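Local coordinates for voltage-sensor containing phosphatase (Ciona intestinalis, PDB 3V0D), which probably removes phosphate from membrane phosphoinositides under the control of a voltage sensor, through a PTEN-like phosphatase domain followed by a C2 domain, at residues I270-M275 and F292-S297; G301-L306 and T328-F333. The protein carries 1 engineered substitution. All coordinates share one frame; numbering follows the deposited sequence. Where two conformers were deposited one is given.

In the fold
Both contacts lie in the C2 domain, which follows the phosphatase domain in the chain. Contact 1 comes first: strand 269-276 runs out into a loop and returns as strand 290-295, an edge strand of a four-stranded antiparallel sheet, where it meets helix 176-191. The chain then passes to the other sheet, and contact 2 closes a second, longer loop by pairing strand 303-307, at the edge of five strands, with strand 328-335. The two closures stand in series, neither enclosing nor crossing the other. Their inward side chains meet between the sheets, about 11 Å separating the contact centres: F292 packs on L306 and L331, F294 on L331 and F333.

Contact 1 of 2, residues I270-M275 and F292-S297; sequences IKVRFM and FWFNTS
K271 lays its aliphatic chain over the indole of W293. Its CB sits over the centre of the six-membered ring, 3.7 Å from the centroid, a CH-pi contact. With CG anti to the backbone N (chi1 -178°) and the chain extended beyond it, CG and CD pass over the CE2, NE1 and CZ2 side of the indole, K271 CD lying 3.7 Å from W293 CZ2. The polar ends are held by other residues: K271 NZ forms a salt bridge with D286, which also binds R273, while W293 NE1 donates to N96.

The backbones form an antiparallel pair in which I270 faces F294 and V272 faces F292 as hydrogen-bonded pairs, with K271 and W293 a non-hydrogen-bonded pair between them. Four N-H...O bonds join the strands; that from I270 N to F294 O, 2.8 Å, is nearly straight. This is the border of one sheet of the C2 beta-sandwich: W293 packs on Y181 of helix 176-191, and the side chains of I270, V272, F292 and F294 lie on the opposite face of the sheet, F292 and F294 also touching that helix.

On that inner face, F292 and F294 both place CG between the backbone N and the carbonyl carbon (chi1 57° and 69°), each ring lying beside the aliphatic side chain across from it. I270 CB approaches the F294 face, 4.1 Å from its centroid, and V272 CB lies over the F292 face, offset toward the rim. V272 CG2 meets the F294 edge 3.9 Å from CE2. Further along, F292 CE2 comes 3.7 Å from F274 CE1, at the edge of the F274 ring.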
ATOM      1  N   ILE A 270      -7.487   8.733   1.176  1.00 14.62           N
ATOM      2  CA  ILE A 270      -8.144   8.975  -0.096  1.00 14.56           C
ATOM      3  C   ILE A 270      -7.364   8.243  -1.171  1.00 14.47           C
ATOM      4  O   ILE A 270      -6.126   8.319  -1.213  1.00 14.92           O
ATOM      5  CB  ILE A 270      -8.195  10.496  -0.386  1.00 15.38           C
ATOM      6  CG1 ILE A 270      -8.893  11.266   0.760  1.00 17.34           C
ATOM      7  CG2 ILE A 270      -8.849  10.796  -1.732  1.00 16.03           C
ATOM      8  CD1 ILE A 270     -10.322  10.858   1.016  1.00 19.48           C
ATOM      9  N   LYS A 271      -8.084   7.552  -2.041  1.00 14.17           N
ATOM     10  CA  LYS A 271      -7.501   6.854  -3.178  1.00 14.30           C
ATOM     11  C   LYS A 271      -7.963   7.558  -4.442  1.00 14.20           C
ATOM     12  O   LYS A 271      -9.156   7.847  -4.600  1.00 14.81           O
ATOM     13  CB  LYS A 271      -7.999   5.417  -3.166  1.00 15.45           C
ATOM     14  CG  LYS A 271      -7.447   4.536  -4.250  1.00 16.27           C
ATOM     15  CD  LYS A 271      -8.137   3.156  -4.235  1.00 16.78           C
ATOM     16  CE  LYS A 271      -7.531   2.207  -5.205  1.00 17.17           C
ATOM     17  NZ  LYS A 271      -8.214   0.923  -5.138  1.00 18.01           N
ATOM     18  N   VAL A 272      -7.032   7.828  -5.344  1.00 13.94           N
ATOM     19  CA  VAL A 272      -7.331   8.542  -6.579  1.00 14.40           C
ATOM     20  C   VAL A 272      -6.879   7.651  -7.718  1.00 13.74           C
ATOM     21  O   VAL A 272      -5.706   7.247  -7.776  1.00 14.72           O
ATOM     22  CB  VAL A 272      -6.601   9.895  -6.622  1.00 15.05           C
ATOM     23  CG1 VAL A 272      -7.005  10.665  -7.854  1.00 16.80           C
ATOM     24  CG2 VAL A 272      -6.909  10.705  -5.356  1.00 16.57           C
ATOM     25  N   ARG A 273      -7.805   7.312  -8.610  1.00 13.58           N
ATOM     26  CA  ARG A 273      -7.540   6.415  -9.737  1.00 14.15           C
ATOM     27  C   ARG A 273      -7.717   7.178 -11.033  1.00 13.90           C
ATOM     28  O   ARG A 273      -8.697   7.913 -11.210  1.00 14.93           O
ATOM     29  CB  ARG A 273      -8.510   5.234  -9.737  1.00 14.98           C
ATOM     30  CG  ARG A 273      -8.380   4.360  -8.488  1.00 15.97           C
ATOM     31  CD  ARG A 273      -9.484   3.273  -8.437  1.00 16.54           C
ATOM     32  NE  ARG A 273      -9.316   2.283  -9.496  1.00 16.97           N
ATOM     33  CZ  ARG A 273     -10.050   2.204 -10.598  1.00 17.00           C
ATOM     34  NH1 ARG A 273     -11.090   3.001 -10.798  1.00 17.76           N
ATOM     35  NH2 ARG A 273      -9.723   1.299 -11.505  1.00 19.36           N
ATOM     36  N   PHE A 274      -6.800   6.966 -11.960  1.00 13.75           N
ATOM     37  CA  PHE A 274      -6.876   7.569 -13.292  1.00 14.73           C
ATOM     38  C   PHE A 274      -7.114   6.467 -14.293  1.00 14.86           C
ATOM     39  O   PHE A 274      -6.339   5.499 -14.378  1.00 16.31           O
ATOM     40  CB  PHE A 274      -5.602   8.358 -13.631  1.00 15.07           C
ATOM     41  CG  PHE A 274      -5.426   9.550 -12.769  1.00 14.64           C
ATOM     42  CD1 PHE A 274      -4.890   9.410 -11.483  1.00 15.57           C
ATOM     43  CD2 PHE A 274      -5.827  10.813 -13.193  1.00 16.05           C
ATOM     44  CE1 PHE A 274      -4.741  10.497 -10.645  1.00 16.24           C
ATOM     45  CE2 PHE A 274      -5.666  11.935 -12.343  1.00 16.40           C
ATOM     46  CZ  PHE A 274      -5.132  11.752 -11.053  1.00 16.48           C
ATOM     47  N   MET A 275      -8.196   6.622 -15.059  1.00 15.12           N
ATOM     48  CA  MET A 275      -8.624   5.669 -16.084  0.96 15.88           C
ATOM     49  C   MET A 275      -8.456   6.293 -17.457  1.00 15.53           C
ATOM     50  O   MET A 275      -8.404   7.523 -17.581  1.00 15.76           O
ATOM     51  CB  MET A 275     -10.082   5.268 -15.825  0.96 16.77           C
ATOM     52  CG  MET A 275     -10.239   4.448 -14.548  0.96 19.08           C
ATOM     53  SD  MET A 275     -11.919   4.236 -13.985  0.96 22.32           S
ATOM     54  CE  MET A 275     -12.232   5.889 -13.391  0.96 25.60           C
ATOM     55  N   PHE A 292      -3.057   6.439  -6.771  1.00 13.48           N
ATOM     56  CA  PHE A 292      -2.276   6.646  -5.557  1.00 13.75           C
ATOM     57  C   PHE A 292      -3.208   6.869  -4.377  1.00 14.05           C
ATOM     58  O   PHE A 292      -4.362   7.264  -4.544  1.00 14.41           O
ATOM     59  CB  PHE A 292      -1.270   7.823  -5.697  1.00 14.66           C
ATOM     60  CG  PHE A 292      -1.897   9.117  -6.066  1.00 14.82           C
ATOM     61  CD1 PHE A 292      -2.439   9.968  -5.097  1.00 16.24           C
ATOM     62  CD2 PHE A 292      -1.888   9.525  -7.400  1.00 15.98           C
ATOM     63  CE1 PHE A 292      -2.971  11.197  -5.461  1.00 17.86           C
ATOM     64  CE2 PHE A 292      -2.405  10.763  -7.764  1.00 17.26           C
ATOM     65  CZ  PHE A 292      -2.964  11.579  -6.813  1.00 17.30           C
ATOM     66  N   TRP A 293      -2.641   6.709  -3.180  1.00 14.07           N
ATOM     67  CA  TRP A 293      -3.286   7.048  -1.914  1.00 14.12           C
ATOM     68  C   TRP A 293      -2.578   8.184  -1.223  1.00 13.99           C
ATOM     69  O   TRP A 293      -1.348   8.298  -1.273  1.00 14.86           O
ATOM     70  CB  TRP A 293      -3.241   5.870  -0.962  1.00 14.18           C
ATOM     71  CG  TRP A 293      -4.058   4.689  -1.340  1.00 14.30           C
ATOM     72  CD1 TRP A 293      -3.768   3.698  -2.246  1.00 14.62           C
ATOM     73  CD2 TRP A 293      -5.278   4.297  -0.719  1.00 14.37           C
ATOM     74  NE1 TRP A 293      -4.736   2.718  -2.221  1.00 15.00           N
ATOM     75  CE2 TRP A 293      -5.674   3.074  -1.287  1.00 14.58           C
ATOM     76  CE3 TRP A 293      -6.073   4.869   0.285  1.00 15.90           C
ATOM     77  CZ2 TRP A 293      -6.815   2.397  -0.878  1.00 16.08           C
ATOM     78  CZ3 TRP A 293      -7.206   4.198   0.691  1.00 17.89           C
ATOM     79  CH2 TRP A 293      -7.565   2.969   0.109  1.00 18.12           C
ATOM     80  N   PHE A 294      -3.332   8.979  -0.480  1.00 14.14           N
ATOM     81  CA  PHE A 294      -2.760   9.930   0.454  1.00 14.56           C
ATOM     82  C   PHE A 294      -3.724  10.104   1.623  1.00 14.43           C
ATOM     83  O   PHE A 294      -4.897   9.755   1.528  1.00 15.00           O
ATOM     84  CB  PHE A 294      -2.446  11.285  -0.216  1.00 15.60           C
ATOM     85  CG  PHE A 294      -3.671  12.053  -0.608  1.00 15.36           C
ATOM     86  CD1 PHE A 294      -4.178  13.043   0.225  1.00 16.94           C
ATOM     87  CD2 PHE A 294      -4.372  11.754  -1.772  1.00 16.53           C
ATOM     88  CE1 PHE A 294      -5.327  13.726  -0.106  1.00 18.10           C
ATOM     89  CE2 PHE A 294      -5.546  12.435  -2.107  1.00 16.76           C
ATOM     90  CZ  PHE A 294      -6.020  13.428  -1.275  1.00 17.66           C
ATOM     91  N   ASN A 295      -3.225  10.676   2.716  1.00 14.97           N
ATOM     92  CA  ASN A 295      -4.061  10.971   3.872  1.00 15.53           C
ATOM     93  C   ASN A 295      -4.183  12.479   4.039  1.00 15.64           C
ATOM     94  O   ASN A 295      -3.178  13.207   4.047  1.00 16.78           O
ATOM     95  CB  ASN A 295      -3.493  10.316   5.130  1.00 16.86           C
ATOM     96  CG  ASN A 295      -4.440  10.484   6.321  1.00 17.70           C
ATOM     97  OD1 ASN A 295      -4.561  11.576   6.868  1.00 20.19           O
ATOM     98  ND2 ASN A 295      -5.134   9.429   6.692  1.00 17.89           N
ATOM     99  N   THR A 296      -5.425  12.955   4.138  1.00 16.52           N
ATOM    100  CA  THR A 296      -5.651  14.407   4.188  1.00 17.13           C
ATOM    101  C   THR A 296      -4.927  15.101   5.348  1.00 17.24           C
ATOM    102  O   THR A 296      -4.533  16.248   5.240  1.00 19.00           O
ATOM    103  CB  THR A 296      -7.139  14.746   4.259  1.00 17.11           C
ATOM    104  OG1 THR A 296      -7.701  14.204   5.459  1.00 18.14           O
ATOM    105  CG2 THR A 296      -7.908  14.242   3.053  1.00 17.86           C
ATOM    106  N   SER A 297      -4.753  14.397   6.467  1.00 18.29           N
ATOM    107  CA  SER A 297      -4.102  14.973   7.647  0.73 19.18           C
ATOM    108  C   SER A 297      -2.641  15.226   7.471  1.00 19.96           C
ATOM    109  O   SER A 297      -2.040  15.983   8.242  1.00 22.11           O
ATOM    110  CB  SER A 297      -4.210  14.039   8.819  0.73 19.83           C
ATOM    111  OG  SER A 297      -5.541  13.887   9.147  0.73 20.30           O
TER

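Contact 2 of 2, residues G301-L306 and T328-F333; sequences GDHVTL and TVKLTF
F333 and V304, which with D302 have the most surface buried here, meet on the inner side of the strand pair. The phenyl group of F333 reaches across to the neighbouring strand with CG anti to its own carbonyl carbon; CD1 lies 3.7 Å from H303 CA, and CE1 approaches V304 N. V304 CG1, set between the backbone N and the carbonyl carbon (chi1 62°), touches CE1 and CZ of that ring at 3.9 Å and also meets L331 CB. D302 contributes mainly through its backbone: its O accepts from F333 N at 2.8 Å, the donor tilted 35° from the carbonyl plane, and also receives a CA-H...O contact from T332.

Farther along, V304 pairs with L331 and L306 with V329, each through two backbone bonds. On the outward side T305 OG1 rests against the K330 chain, 3.4 Å from CG, and makes a weak hydrogen bond with H303 ND1. The rings of F333 and F294 meet with their planes at about 45°, while strand 202-210 flanks 328-333 on its other side. Such pairing of an edge strand with an inner one is general to antiparallel beta-sandwiches; here it forms a border of the five-stranded sheet of the PTEN-type C2 domain.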
ATOM      1  N   GLY A 301       0.267  22.304   3.190  1.00 29.14           N
ATOM      2  CA  GLY A 301      -0.133  23.450   2.392  1.00 29.10           C
ATOM      3  C   GLY A 301      -1.358  23.124   1.567  1.00 28.35           C
ATOM      4  O   GLY A 301      -2.262  22.439   2.044  1.00 30.72           O
ATOM      5  N   ASP A 302      -1.383  23.613   0.332  1.00 27.13           N
ATOM      6  CA  ASP A 302      -2.594  23.553  -0.496  1.00 26.15           C
ATOM      7  C   ASP A 302      -2.521  22.522  -1.623  1.00 24.05           C
ATOM      8  O   ASP A 302      -3.353  22.550  -2.536  1.00 24.15           O
ATOM      9  CB  ASP A 302      -2.933  24.936  -1.072  1.00 27.34           C
ATOM     10  CG  ASP A 302      -1.959  25.386  -2.156  1.00 28.82           C
ATOM     11  OD1 ASP A 302      -0.942  24.707  -2.417  1.00 30.54           O
ATOM     12  OD2 ASP A 302      -2.209  26.451  -2.759  1.00 33.96           O
ATOM     13  N   HIS A 303      -1.540  21.618  -1.575  1.00 22.73           N
ATOM     14  CA  HIS A 303      -1.401  20.642  -2.661  1.00 22.00           C
ATOM     15  C   HIS A 303      -0.560  19.459  -2.232  1.00 20.88           C
ATOM     16  O   HIS A 303       0.141  19.512  -1.204  1.00 22.09           O
ATOM     17  CB  HIS A 303      -0.748  21.290  -3.899  1.00 22.87           C
ATOM     18  CG  HIS A 303       0.658  21.722  -3.662  1.00 25.30           C
ATOM     19  ND1 HIS A 303       1.766  21.001  -4.061  1.00 27.62           N
ATOM     20  CD2 HIS A 303       1.129  22.807  -3.018  1.00 26.48           C
ATOM     21  CE1 HIS A 303       2.861  21.641  -3.686  1.00 28.96           C
ATOM     22  NE2 HIS A 303       2.499  22.742  -3.054  1.00 30.35           N
ATOM     23  N   VAL A 304      -0.618  18.399  -3.028  1.00 20.46           N
ATOM     24  CA  VAL A 304       0.343  17.307  -2.945  1.00 20.69           C
ATOM     25  C   VAL A 304       0.796  17.015  -4.363  1.00 20.09           C
ATOM     26  O   VAL A 304      -0.028  16.870  -5.288  1.00 20.27           O
ATOM     27  CB  VAL A 304      -0.202  16.052  -2.213  1.00 21.54           C
ATOM     28  CG1 VAL A 304      -1.393  15.439  -2.919  1.00 21.06           C
ATOM     29  CG2 VAL A 304       0.918  15.039  -1.993  1.00 23.92           C
ATOM     30  N   THR A 305       2.106  16.955  -4.537  1.00 20.28           N
ATOM     31  CA  THR A 305       2.707  16.628  -5.815  1.00 20.87           C
ATOM     32  C   THR A 305       3.442  15.319  -5.681  1.00 19.83           C
ATOM     33  O   THR A 305       4.222  15.130  -4.750  1.00 21.59           O
ATOM     34  CB  THR A 305       3.660  17.742  -6.277  1.00 21.99           C
ATOM     35  OG1 THR A 305       2.913  18.950  -6.400  1.00 23.81           O
ATOM     36  CG2 THR A 305       4.289  17.412  -7.611  1.00 23.18           C
ATOM     37  N   LEU A 306       3.176  14.414  -6.610  1.00 18.80           N
ATOM     38  CA  LEU A 306       3.810  13.112  -6.635  0.70 18.42           C
ATOM     39  C   LEU A 306       4.640  12.961  -7.904  1.00 18.36           C
ATOM     40  O   LEU A 306       4.154  13.188  -9.022  1.00 18.79           O
ATOM     41  CB  LEU A 306       2.765  12.000  -6.538  0.70 18.61           C
ATOM     42  CG  LEU A 306       1.910  12.075  -5.279  0.70 18.43           C
ATOM     43  CD1 LEU A 306       0.945  10.915  -5.274  0.70 20.86           C
ATOM     44  CD2 LEU A 306       2.776  11.999  -4.039  0.70 19.97           C
ATOM     45  N   THR A 328       4.552  13.844 -13.473  1.00 18.33           N
ATOM     46  CA  THR A 328       4.100  14.129 -12.098  1.00 18.54           C
ATOM     47  C   THR A 328       2.605  14.351 -12.094  1.00 17.48           C
ATOM     48  O   THR A 328       2.026  14.749 -13.118  1.00 18.42           O
ATOM     49  CB  THR A 328       4.804  15.385 -11.453  1.00 19.25           C
ATOM     50  OG1 THR A 328       4.300  16.591 -12.034  1.00 20.93           O
ATOM     51  CG2 THR A 328       6.314  15.331 -11.571  1.00 21.01           C
ATOM     52  N   VAL A 329       1.993  14.131 -10.936  1.00 17.29           N
ATOM     53  CA  VAL A 329       0.586  14.465 -10.713  1.00 17.09           C
ATOM     54  C   VAL A 329       0.520  15.320  -9.458  1.00 17.03           C
ATOM     55  O   VAL A 329       1.077  14.948  -8.430  1.00 18.14           O
ATOM     56  CB  VAL A 329      -0.282  13.200 -10.543  1.00 17.24           C
ATOM     57  CG1 VAL A 329      -1.749  13.602 -10.280  1.00 17.91           C
ATOM     58  CG2 VAL A 329      -0.193  12.309 -11.807  1.00 18.64           C
ATOM     59  N   LYS A 330      -0.157  16.465  -9.563  1.00 17.19           N
ATOM     60  CA  LYS A 330      -0.370  17.391  -8.447  1.00 18.22           C
ATOM     61  C   LYS A 330      -1.876  17.547  -8.217  1.00 17.59           C
ATOM     62  O   LYS A 330      -2.600  17.898  -9.157  1.00 17.53           O
ATOM     63  CB  LYS A 330       0.265  18.745  -8.736  1.00 19.59           C
ATOM     64  CG  LYS A 330      -0.066  19.784  -7.687  1.00 20.97           C
ATOM     65  CD  LYS A 330       0.612  21.102  -7.934  1.00 25.93           C
ATOM     66  CE  LYS A 330      -0.030  21.854  -9.056  1.00 29.79           C
ATOM     67  NZ  LYS A 330       0.513  23.236  -9.071  1.00 32.74           N
ATOM     68  N   LEU A 331      -2.324  17.326  -6.979  1.00 17.19           N
ATOM     69  CA  LEU A 331      -3.664  17.716  -6.577  1.00 17.67           C
ATOM     70  C   LEU A 331      -3.608  19.030  -5.845  1.00 18.26           C
ATOM     71  O   LEU A 331      -2.751  19.217  -4.959  1.00 19.33           O
ATOM     72  CB  LEU A 331      -4.310  16.686  -5.647  1.00 17.59           C
ATOM     73  CG  LEU A 331      -4.440  15.275  -6.205  1.00 17.14           C
ATOM     74  CD1 LEU A 331      -5.050  14.357  -5.157  1.00 18.86           C
ATOM     75  CD2 LEU A 331      -5.282  15.276  -7.468  1.00 19.25           C
ATOM     76  N   THR A 332      -4.499  19.940  -6.209  1.00 18.54           N
ATOM     77  CA  THR A 332      -4.699  21.195  -5.489  1.00 19.77           C
ATOM     78  C   THR A 332      -5.941  21.041  -4.619  1.00 19.15           C
ATOM     79  O   THR A 332      -6.936  20.452  -5.050  1.00 19.12           O
ATOM     80  CB  THR A 332      -4.866  22.340  -6.503  1.00 21.50           C
ATOM     81  OG1 THR A 332      -3.689  22.386  -7.320  1.00 24.13           O
ATOM     82  CG2 THR A 332      -5.080  23.690  -5.824  1.00 23.63           C
ATOM     83  N   PHE A 333      -5.890  21.617  -3.411  1.00 19.84           N
ATOM     84  CA  PHE A 333      -6.962  21.479  -2.420  1.00 20.25           C
ATOM     85  C   PHE A 333      -7.465  22.835  -1.950  1.00 21.38           C
ATOM     86  O   PHE A 333      -6.697  23.807  -1.890  1.00 24.35           O
ATOM     87  CB  PHE A 333      -6.432  20.791  -1.149  1.00 21.18           C
ATOM     88  CG  PHE A 333      -5.866  19.417  -1.377  1.00 20.42           C
ATOM     89  CD1 PHE A 333      -4.510  19.182  -1.250  1.00 21.94           C
ATOM     90  CD2 PHE A 333      -6.702  18.345  -1.694  1.00 21.14           C
ATOM     91  CE1 PHE A 333      -3.989  17.908  -1.430  1.00 21.42           C
ATOM     92  CE2 PHE A 333      -6.192  17.063  -1.880  1.00 21.51           C
ATOM     93  CZ  PHE A 333      -4.825  16.851  -1.755  1.00 20.57           C
TER